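Local coordinates for protein 2,3-dihydroxybenzoate-AMP ligase (Bacillus subtilis, PDB 1MDB) that belongs to the AMP-binding (ANL) enzyme family and binds adenosine monophosphate and 2,3-dihydroxy-benzoic acid, at residues P483-L488 with V506-S511; L140-Q145 with E159-L164. One frame throughout, in Å; residues are numbered along the deposited sequence.

Contact 1 of 2, residues P483-L488 with V506-S511; sequences PKAAEL and VEFVES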
loop_
_atom_site.group_PDB
_atom_site.type_symbol
_atom_site.label_atom_id
_atom_site.label_comp_id
_atom_site.label_asym_id
_atom_site.label_seq_id
_atom_site.Cartn_x
_atom_site.Cartn_y
_atom_site.Cartn_z
ATOM N N PRO A 483 28.006 13.900 -7.976
ATOM C CA PRO A 483 28.391 15.270 -8.314
ATOM C C PRO A 483 28.634 16.019 -7.009
ATOM O O PRO A 483 28.264 15.542 -5.939
ATOM C CB PRO A 483 27.168 15.790 -9.055
ATOM C CG PRO A 483 26.050 15.123 -8.320
ATOM C CD PRO A 483 26.561 13.696 -8.190
ATOM N N LYS A 484 29.259 17.183 -7.089
ATOM C CA LYS A 484 29.517 17.962 -5.890
ATOM C C LYS A 484 28.237 18.658 -5.432
ATOM O O LYS A 484 27.351 18.946 -6.240
ATOM C CB LYS A 484 30.606 19.000 -6.164
ATOM C CG LYS A 484 31.987 18.409 -6.377
ATOM C CD LYS A 484 32.509 17.765 -5.099
ATOM C CE LYS A 484 33.951 17.288 -5.264
ATOM N NZ LYS A 484 34.527 16.773 -3.991
ATOM N N ALA A 485 28.149 18.922 -4.133
ATOM C CA ALA A 485 26.990 19.587 -3.557
ATOM C C ALA A 485 26.795 20.997 -4.141
ATOM O O ALA A 485 25.671 21.413 -4.411
ATOM C CB ALA A 485 27.140 19.656 -2.034
ATOM N N ALA A 486 27.892 21.722 -4.334
ATOM C CA ALA A 486 27.837 23.077 -4.889
ATOM C C ALA A 486 27.350 23.038 -6.336
ATOM O O ALA A 486 26.761 24.000 -6.831
ATOM C CB ALA A 486 29.214 23.730 -4.827
ATOM N N GLU A 487 27.604 21.917 -7.007
ATOM C CA GLU A 487 27.203 21.736 -8.396
ATOM C C GLU A 487 25.683 21.622 -8.485
ATOM O O GLU A 487 25.070 22.107 -9.434
ATOM C CB GLU A 487 27.848 20.466 -8.956
ATOM C CG GLU A 487 27.638 20.227 -10.443
ATOM C CD GLU A 487 28.182 18.873 -10.895
ATOM O OE1 GLU A 487 29.243 18.450 -10.377
ATOM O OE2 GLU A 487 27.552 18.240 -11.774
ATOM N N LEU A 488 25.072 20.989 -7.489
ATOM C CA LEU A 488 23.620 20.817 -7.497
ATOM C C LEU A 488 22.886 22.104 -7.161
ATOM O O LEU A 488 21.849 22.405 -7.752
ATOM C CB LEU A 488 23.205 19.705 -6.528
ATOM C CG LEU A 488 23.619 18.298 -6.973
ATOM C CD1 LEU A 488 23.123 17.272 -5.970
ATOM C CD2 LEU A 488 23.046 18.021 -8.362
ATOM N N VAL A 506 23.437 19.095 1.411
ATOM C CA VAL A 506 23.319 17.940 0.524
ATOM C C VAL A 506 24.046 16.710 1.067
ATOM O O VAL A 506 25.233 16.776 1.392
ATOM C CB VAL A 506 23.893 18.259 -0.869
ATOM C CG1 VAL A 506 23.864 17.013 -1.741
ATOM C CG2 VAL A 506 23.091 19.389 -1.517
ATOM N N GLU A 507 23.330 15.591 1.165
ATOM C CA GLU A 507 23.916 14.345 1.653
ATOM C C GLU A 507 23.833 13.268 0.577
ATOM O O GLU A 507 22.754 12.979 0.066
ATOM C CB GLU A 507 23.184 13.849 2.902
ATOM C CG GLU A 507 23.419 14.652 4.162
ATOM C CD GLU A 507 24.851 14.591 4.648
ATOM O OE1 GLU A 507 25.486 13.532 4.502
ATOM O OE2 GLU A 507 25.336 15.598 5.196
ATOM N N PHE A 508 24.970 12.684 0.224
ATOM C CA PHE A 508 24.972 11.632 -0.778
ATOM C C PHE A 508 24.948 10.264 -0.103
ATOM O O PHE A 508 25.705 10.007 0.832
ATOM C CB PHE A 508 26.189 11.763 -1.690
ATOM C CG PHE A 508 26.186 13.016 -2.506
ATOM C CD1 PHE A 508 26.926 14.123 -2.106
ATOM C CD2 PHE A 508 25.388 13.114 -3.646
ATOM C CE1 PHE A 508 26.868 15.313 -2.826
ATOM C CE2 PHE A 508 25.320 14.297 -4.374
ATOM C CZ PHE A 508 26.060 15.401 -3.964
ATOM N N VAL A 509 24.042 9.404 -0.563
ATOM C CA VAL A 509 23.900 8.057 -0.020
ATOM C C VAL A 509 23.661 7.098 -1.173
ATOM O O VAL A 509 23.333 7.523 -2.283
ATOM C CB VAL A 509 22.697 7.942 0.951
ATOM C CG1 VAL A 509 22.938 8.789 2.201
ATOM C CG2 VAL A 509 21.402 8.363 0.232
ATOM N N GLU A 510 23.815 5.808 -0.896
ATOM C CA GLU A 510 23.618 4.773 -1.899
ATOM C C GLU A 510 22.158 4.348 -1.974
ATOM O O GLU A 510 21.718 3.814 -2.988
ATOM C CB GLU A 510 24.502 3.569 -1.581
ATOM C CG GLU A 510 24.281 2.386 -2.493
ATOM C CD GLU A 510 25.248 1.251 -2.220
ATOM O OE1 GLU A 510 25.360 0.824 -1.047
ATOM O OE2 GLU A 510 25.894 0.785 -3.186
ATOM N N SER A 511 21.410 4.588 -0.901
ATOM C CA SER A 511 19.997 4.239 -0.866
ATOM C C SER A 511 19.295 5.026 0.231
ATOM O O SER A 511 19.945 5.578 1.119
ATOM C CB SER A 511 19.823 2.736 -0.613
ATOM O OG SER A 511 20.271 2.395 0.684
#

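Contact 2 of 2, residues L140-Q145 with E159-L164; sequences LARQVQ and EAEEFL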
loop_
_atom_site.group_PDB
_atom_site.type_symbol
_atom_site.label_atom_id
_atom_site.label_comp_id
_atom_site.label_asym_id
_atom_site.label_seq_id
_atom_site.Cartn_x
_atom_site.Cartn_y
_atom_site.Cartn_z
ATOM N N LEU A 140 11.639 -15.272 14.776
ATOM C CA LEU A 140 10.833 -14.104 15.117
ATOM C C LEU A 140 9.662 -14.629 15.967
ATOM O O LEU A 140 9.309 -14.041 16.987
ATOM C CB LEU A 140 10.307 -13.420 13.845
ATOM C CG LEU A 140 9.256 -12.314 14.037
ATOM C CD1 LEU A 140 9.779 -11.276 15.019
ATOM C CD2 LEU A 140 8.904 -11.665 12.683
ATOM N N ALA A 141 9.075 -15.748 15.549
ATOM C CA ALA A 141 7.964 -16.339 16.304
ATOM C C ALA A 141 8.413 -16.620 17.739
ATOM O O ALA A 141 7.690 -16.338 18.698
ATOM C CB ALA A 141 7.499 -17.643 15.638
ATOM N N ARG A 142 9.617 -17.173 17.883
ATOM C CA ARG A 142 10.137 -17.487 19.203
ATOM C C ARG A 142 10.264 -16.228 20.028
ATOM O O ARG A 142 9.967 -16.230 21.222
ATOM C CB ARG A 142 11.489 -18.196 19.100
ATOM C CG ARG A 142 11.383 -19.551 18.421
ATOM C CD ARG A 142 12.673 -20.347 18.466
ATOM N NE ARG A 142 12.521 -21.561 17.677
ATOM C CZ ARG A 142 12.884 -21.673 16.406
ATOM N NH1 ARG A 142 13.444 -20.649 15.772
ATOM N NH2 ARG A 142 12.639 -22.795 15.751
ATOM N N GLN A 143 10.701 -15.145 19.396
ATOM C CA GLN A 143 10.834 -13.884 20.105
ATOM C C GLN A 143 9.454 -13.406 20.541
ATOM O O GLN A 143 9.264 -12.955 21.676
ATOM C CB GLN A 143 11.503 -12.841 19.201
ATOM C CG GLN A 143 12.991 -13.085 19.031
ATOM C CD GLN A 143 13.641 -12.151 18.035
ATOM O OE1 GLN A 143 14.824 -11.828 18.158
ATOM N NE2 GLN A 143 12.883 -11.725 17.034
ATOM N N VAL A 144 8.479 -13.520 19.647
ATOM C CA VAL A 144 7.135 -13.081 19.991
ATOM C C VAL A 144 6.550 -13.881 21.162
ATOM O O VAL A 144 6.087 -13.283 22.133
ATOM C CB VAL A 144 6.194 -13.144 18.768
ATOM C CG1 VAL A 144 4.797 -12.680 19.158
ATOM C CG2 VAL A 144 6.743 -12.247 17.659
ATOM N N GLN A 145 6.592 -15.217 21.090
ATOM C CA GLN A 145 6.050 -16.042 22.175
ATOM C C GLN A 145 6.673 -15.733 23.534
ATOM O O GLN A 145 5.973 -15.724 24.553
ATOM C CB GLN A 145 6.229 -17.543 21.901
ATOM C CG GLN A 145 5.286 -18.141 20.879
ATOM C CD GLN A 145 5.147 -19.656 21.038
ATOM O OE1 GLN A 145 6.096 -20.339 21.416
ATOM N NE2 GLN A 145 3.960 -20.182 20.737
ATOM N N GLU A 159 8.663 -25.492 6.593
ATOM C CA GLU A 159 9.188 -26.286 7.699
ATOM C C GLU A 159 8.867 -25.587 9.019
ATOM O O GLU A 159 9.531 -24.625 9.410
ATOM C CB GLU A 159 10.700 -26.467 7.550
ATOM C CG GLU A 159 11.337 -27.289 8.655
ATOM C CD GLU A 159 10.708 -28.669 8.790
ATOM O OE1 GLU A 159 10.693 -29.407 7.781
ATOM O OE2 GLU A 159 10.232 -29.010 9.900
ATOM N N ALA A 160 7.848 -26.095 9.702
ATOM C CA ALA A 160 7.382 -25.526 10.960
ATOM C C ALA A 160 8.250 -25.735 12.190
ATOM O O ALA A 160 8.116 -25.002 13.167
ATOM C CB ALA A 160 5.967 -26.037 11.249
ATOM N N GLU A 161 9.136 -26.722 12.156
ATOM C CA GLU A 161 9.974 -27.020 13.315
ATOM C C GLU A 161 9.043 -27.366 14.484
ATOM O O GLU A 161 8.169 -28.218 14.322
ATOM C CB GLU A 161 10.902 -25.835 13.640
ATOM C CG GLU A 161 12.381 -26.144 13.354
ATOM C CD GLU A 161 13.193 -24.951 12.843
ATOM O OE1 GLU A 161 13.285 -23.912 13.537
ATOM O OE2 GLU A 161 13.756 -25.061 11.734
ATOM N N GLU A 162 9.197 -26.723 15.639
ATOM C CA GLU A 162 8.338 -27.044 16.775
ATOM C C GLU A 162 6.927 -26.455 16.714
ATOM O O GLU A 162 6.096 -26.730 17.588
ATOM C CB GLU A 162 8.977 -26.603 18.093
ATOM C CG GLU A 162 8.889 -25.109 18.369
ATOM C CD GLU A 162 10.139 -24.366 17.950
ATOM O OE1 GLU A 162 10.668 -24.660 16.858
ATOM O OE2 GLU A 162 10.583 -23.485 18.709
ATOM N N PHE A 163 6.654 -25.648 15.693
ATOM C CA PHE A 163 5.345 -25.021 15.562
ATOM C C PHE A 163 4.377 -25.847 14.716
ATOM O O PHE A 163 4.596 -27.040 14.521
ATOM C CB PHE A 163 5.518 -23.603 15.007
ATOM C CG PHE A 163 6.375 -22.726 15.878
ATOM C CD1 PHE A 163 7.611 -22.266 15.434
ATOM C CD2 PHE A 163 5.955 -22.385 17.167
ATOM C CE1 PHE A 163 8.417 -21.482 16.262
ATOM C CE2 PHE A 163 6.748 -21.605 17.998
ATOM C CZ PHE A 163 7.985 -21.151 17.545
ATOM N N LEU A 164 3.307 -25.228 14.221
ATOM C CA LEU A 164 2.320 -25.964 13.431
ATOM C C LEU A 164 2.445 -25.800 11.917
ATOM O O LEU A 164 2.387 -24.687 11.395
ATOM C CB LEU A 164 0.904 -25.564 13.858
ATOM C CG LEU A 164 0.547 -25.703 15.343
ATOM C CD1 LEU A 164 -0.827 -25.085 15.597
ATOM C CD2 LEU A 164 0.558 -27.175 15.753
HETATM O O HOH W 1 14.352 -21.410 13.250
#

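Contact 1 of 2, residues P483-L488 with V506-S511
F508 and L488 both carry CG anti to the carbonyl carbon, with chi1 -65° in F508 and -69° in L488, and their side chains meet tip to tip. A chi2 of -178° extends the leucine, and its CD1 comes 4.0 Å from CZ of F508. CG1 of V506 lies 4.3 Å from CD1 of L488, so one leucine branch touches both strand residues. The end of the ring lies against the segment just before the helix. CZ of F508 lies 3.0 Å from the carbonyl O of P483, a close approach made obliquely to the ring, while the proline's CD rests 4.1 Å from CE2 of F508. Near the ring plane, N of A485 faces the edge at CE1.

The two segments belong to a beta-alpha-beta unit of the C-terminal domain, in which strand 469-478 leads into helix 485-494 and the chain returns as strand 505-508, parallel to the first strand and beside it. V506 and F508, two residues apart, both point toward the helix, whereas the intervening E507 points away and forms salt bridges with R505 and K532. The small side chain of A485 suits the first turn of the helix, where the backbone runs near the strand: its CB is 3.7 Å from CB of V506. K484 occupies the N-cap position just before that turn; its first side-chain bond points away from the strand and the residue is exposed, which suits a long charged side chain.

Contact 2 of 2, residues L140-Q145 with E159-L164
R142 and E162 are joined side-on, two guanidinium nitrogens each meeting a different carboxylate oxygen. NE of R142 gives its hydrogen to OE2 of E162 at 2.9 Å, and NH2 of R142 gives one to OE1 of E162, also at 2.9 Å; both oxygens accept through their syn lone pairs, each lying somewhat out of the guanidinium plane. NH2 has a second acceptor, OE1 of E161 at 2.6 Å, which lies in the guanidinium plane and uses its anti lone pair. The last nitrogen, NH1, donates to a water 2.8 Å away that in turn donates to OE1 of E161. Every nitrogen of the group is thus bonded, while R138 forms a salt bridge with OE2 of E161. Arginine suits this place, since a planar donor can serve two carboxylates and a water at once.

The acidic pair sits in a type II' beta turn, A160 to F163, closed by F163 N bonding to A160 O. This turn lies in the loop between strands 154-157 and 164-165, and the contact fastens it to helix 137-147 at the protein surface. F163 supplies the apolar part. R142 CG, anti to the carbonyl carbon (chi1 -64°), lies 3.9 Å from CZ of F163, whose CE1 meets CB of A141 and sits 4.1 Å above one guanidinium face, toward its rim. The ring edge faces OE1 of Q145, whose NE2 bonds to L151 O. CG of E162 lies over the ring centre.

Overall arrangement
Contact 2 comes first along the chain and closes well before contact 1 opens. Their centres are 44 Å apart and their nearest atoms about 22 Å, so they do not touch. Contact 2 lies in the AMP-binding part of the enzyme and joins helix 137-147 to the turn that follows strand 154-157; that strand belongs to a mixed sheet. Contact 1 lies in the C-terminal domain and joins helix 485-494 to strand 505-508, an outer strand of a three-stranded sheet. They share no helix, strand or sheet. Each is a local contact within its own part of the enzyme, with helix set against strand or turn, and neither bridges the two parts.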